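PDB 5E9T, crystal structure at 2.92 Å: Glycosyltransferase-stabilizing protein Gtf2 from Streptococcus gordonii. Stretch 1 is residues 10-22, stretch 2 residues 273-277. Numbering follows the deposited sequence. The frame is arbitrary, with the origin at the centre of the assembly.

Stretch 1, residues 10-22: QETQDLHDSLLAA
Stretch 2, residues 273-277: GYHYD

What backbone shapes meet here? Residues 10-21 form a helix, phi/psi near -62/-42, held by i to i+4 bonds such as Ser18 N to Asp14 O at 2.8 Å. Across it runs an irregular but extended segment, with phi/psi of -123/150 at Tyr274, -100/104 at His275 and -79/148 at Tyr276. The closest register pairs Ser18 with His275, CA to CA 5.3 Å, and the contact buries 299 Å² in total.

How does Ser18 bond to the second stretch? Its CB points toward the extended segment, and chi1 of -70° (m) lets OG serve two partners. Ser18 OG donates back to Asp14 O at 3.0 Å, one turn earlier, and accepts from His275 N at 2.9 Å with an N-H...O angle of 160°. The donated proton leaves oxygen lone pairs for the incoming amide, so one small hydroxyl ties the segment's backbone to the helix.

How does Tyr274 use its ring? Its CB points toward the helix; chi1 -48° (m) and chi2 -86° set the ring beside the two turns from Glu11 to Ser18. Tyr274 CD1 comes 3.7 Å from Leu15 N and 3.9 Å from Asp14 CB, while Tyr274 CE1 lies 4.1 Å from Leu15 CB, an apolar contact. Ser18 OG lies at the ring edge. The phenol OH bonds elsewhere in the structure.

What do the flanking side chains add? The CA-to-CB bond of His275 points sideways, with chi1 173° (t) and chi2 74°, bringing CD2 within 4.4 Å of Ala21 CB, a loose contact. The CB of Tyr276 points away, yet chi1 -58° (m) and chi2 99° return its ring until CE2 is 4.1 Å from Asp14 OD2. Asp14 itself (chi1 -72°, m; chi2 -26°) has both carboxylate oxygens hydrogen-bonded elsewhere.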

# COMPACT_ATOMS: atom_id res chain seq x y z
N GLN B 10 -7.90 -17.92 36.15
CA GLN B 10 -7.61 -18.14 37.56
C GLN B 10 -8.82 -18.71 38.31
O GLN B 10 -8.66 -19.60 39.15
CB GLN B 10 -7.12 -16.86 38.23
CG GLN B 10 -6.68 -17.07 39.67
CD GLN B 10 -5.23 -17.50 39.79
OE1 GLN B 10 -4.93 -18.67 40.03
NE2 GLN B 10 -4.32 -16.54 39.63
N GLU B 11 -10.03 -18.23 37.99
CA GLU B 11 -11.22 -18.74 38.67
C GLU B 11 -11.37 -20.24 38.48
O GLU B 11 -11.74 -20.96 39.42
CB GLU B 11 -12.47 -18.01 38.19
CG GLU B 11 -12.57 -16.57 38.63
CD GLU B 11 -12.46 -15.61 37.46
OE1 GLU B 11 -12.86 -15.99 36.35
OE2 GLU B 11 -11.99 -14.49 37.66
N THR B 12 -11.08 -20.74 37.28
CA THR B 12 -11.14 -22.18 37.09
C THR B 12 -9.91 -22.87 37.68
O THR B 12 -10.00 -24.04 38.07
CB THR B 12 -11.30 -22.53 35.61
OG1 THR B 12 -10.09 -23.10 35.10
CG2 THR B 12 -11.66 -21.30 34.81
N GLN B 13 -8.78 -22.17 37.78
CA GLN B 13 -7.62 -22.76 38.44
C GLN B 13 -7.87 -22.91 39.93
O GLN B 13 -7.59 -23.97 40.51
CB GLN B 13 -6.37 -21.92 38.19
CG GLN B 13 -5.10 -22.52 38.80
CD GLN B 13 -4.53 -23.66 37.98
OE1 GLN B 13 -4.41 -23.55 36.76
NE2 GLN B 13 -4.19 -24.76 38.64
N ASP B 14 -8.38 -21.86 40.58
CA ASP B 14 -8.68 -21.93 42.00
C ASP B 14 -9.66 -23.05 42.30
O ASP B 14 -9.43 -23.87 43.20
CB ASP B 14 -9.23 -20.59 42.50
CG ASP B 14 -8.17 -19.51 42.56
OD1 ASP B 14 -6.98 -19.85 42.73
OD2 ASP B 14 -8.52 -18.32 42.46
N LEU B 15 -10.76 -23.10 41.55
CA LEU B 15 -11.69 -24.22 41.67
C LEU B 15 -10.96 -25.55 41.47
O LEU B 15 -11.13 -26.48 42.26
CB LEU B 15 -12.82 -24.07 40.65
CG LEU B 15 -13.66 -25.30 40.32
CD1 LEU B 15 -14.22 -25.92 41.58
CD2 LEU B 15 -14.77 -24.93 39.36
N HIS B 16 -10.13 -25.63 40.44
CA HIS B 16 -9.41 -26.87 40.17
C HIS B 16 -8.41 -27.18 41.27
O HIS B 16 -8.31 -28.33 41.73
CB HIS B 16 -8.70 -26.77 38.82
CG HIS B 16 -7.76 -27.90 38.56
ND1 HIS B 16 -8.16 -29.10 38.00
CD2 HIS B 16 -6.43 -28.02 38.78
CE1 HIS B 16 -7.12 -29.91 37.89
NE2 HIS B 16 -6.06 -29.28 38.36
N ASP B 17 -7.64 -26.18 41.71
CA ASP B 17 -6.62 -26.41 42.73
C ASP B 17 -7.25 -26.82 44.05
O ASP B 17 -6.70 -27.68 44.76
CB ASP B 17 -5.75 -25.16 42.90
CG ASP B 17 -4.52 -25.18 42.02
OD1 ASP B 17 -4.38 -26.13 41.21
OD2 ASP B 17 -3.69 -24.26 42.14
N SER B 18 -8.39 -26.23 44.39
CA SER B 18 -9.09 -26.61 45.61
C SER B 18 -9.48 -28.08 45.57
O SER B 18 -9.09 -28.86 46.44
CB SER B 18 -10.32 -25.73 45.80
OG SER B 18 -9.97 -24.40 46.12
N LEU B 19 -10.25 -28.47 44.55
CA LEU B 19 -10.69 -29.85 44.41
C LEU B 19 -9.52 -30.82 44.51
O LEU B 19 -9.61 -31.85 45.19
CB LEU B 19 -11.44 -30.05 43.09
CG LEU B 19 -12.69 -29.21 42.84
CD1 LEU B 19 -13.15 -29.34 41.39
CD2 LEU B 19 -13.81 -29.60 43.80
N LEU B 20 -8.40 -30.49 43.86
CA LEU B 20 -7.23 -31.36 43.92
C LEU B 20 -6.71 -31.49 45.35
O LEU B 20 -6.25 -32.57 45.75
CB LEU B 20 -6.14 -30.82 43.00
CG LEU B 20 -4.80 -31.56 43.08
CD1 LEU B 20 -4.33 -31.99 41.70
CD2 LEU B 20 -3.74 -30.70 43.76
N ALA B 21 -6.76 -30.40 46.12
CA ALA B 21 -6.32 -30.47 47.51
C ALA B 21 -7.19 -31.44 48.32
O ALA B 21 -6.68 -32.18 49.16
CB ALA B 21 -6.35 -29.08 48.14
N ALA B 22 -8.48 -31.48 48.01
CA ALA B 22 -9.45 -32.28 48.75
C ALA B 22 -9.52 -33.72 48.24
O ALA B 22 -10.48 -34.44 48.58
CB ALA B 22 -10.83 -31.62 48.70
N GLY B 273 -16.48 -22.28 48.78
CA GLY B 273 -15.48 -21.24 48.67
C GLY B 273 -14.28 -21.84 47.97
O GLY B 273 -14.40 -22.82 47.25
N TYR B 274 -13.12 -21.20 48.11
CA TYR B 274 -11.89 -21.80 47.60
C TYR B 274 -10.86 -21.95 48.72
O TYR B 274 -10.83 -21.15 49.66
CB TYR B 274 -11.30 -20.98 46.44
CG TYR B 274 -12.30 -20.59 45.38
CD1 TYR B 274 -12.60 -21.45 44.32
CD2 TYR B 274 -12.96 -19.38 45.44
CE1 TYR B 274 -13.53 -21.09 43.36
CE2 TYR B 274 -13.89 -19.01 44.48
CZ TYR B 274 -14.17 -19.87 43.44
OH TYR B 274 -15.09 -19.51 42.48
N HIS B 275 -10.01 -22.96 48.60
CA HIS B 275 -8.91 -23.13 49.56
C HIS B 275 -7.66 -22.59 48.89
O HIS B 275 -7.06 -23.25 48.04
CB HIS B 275 -8.73 -24.59 49.98
CG HIS B 275 -7.52 -24.82 50.83
ND1 HIS B 275 -7.45 -24.43 52.15
CD2 HIS B 275 -6.32 -25.39 50.55
CE1 HIS B 275 -6.27 -24.75 52.65
NE2 HIS B 275 -5.57 -25.34 51.69
N TYR B 276 -7.26 -21.40 49.31
CA TYR B 276 -6.04 -20.81 48.81
C TYR B 276 -4.85 -21.43 49.52
O TYR B 276 -4.93 -21.81 50.69
CB TYR B 276 -6.03 -19.29 49.02
CG TYR B 276 -7.19 -18.56 48.38
CD1 TYR B 276 -8.29 -18.20 49.13
CD2 TYR B 276 -7.17 -18.24 47.03
CE1 TYR B 276 -9.35 -17.53 48.56
CE2 TYR B 276 -8.23 -17.56 46.45
CZ TYR B 276 -9.31 -17.21 47.22
OH TYR B 276 -10.37 -16.55 46.65
N ASP B 277 -3.74 -21.54 48.80
CA ASP B 277 -2.49 -21.95 49.40
C ASP B 277 -1.68 -20.68 49.59
O ASP B 277 -1.09 -20.15 48.64
CB ASP B 277 -1.78 -22.98 48.52
CG ASP B 277 -0.35 -23.22 48.92
OD1 ASP B 277 -0.09 -23.36 50.14
OD2 ASP B 277 0.52 -23.27 48.02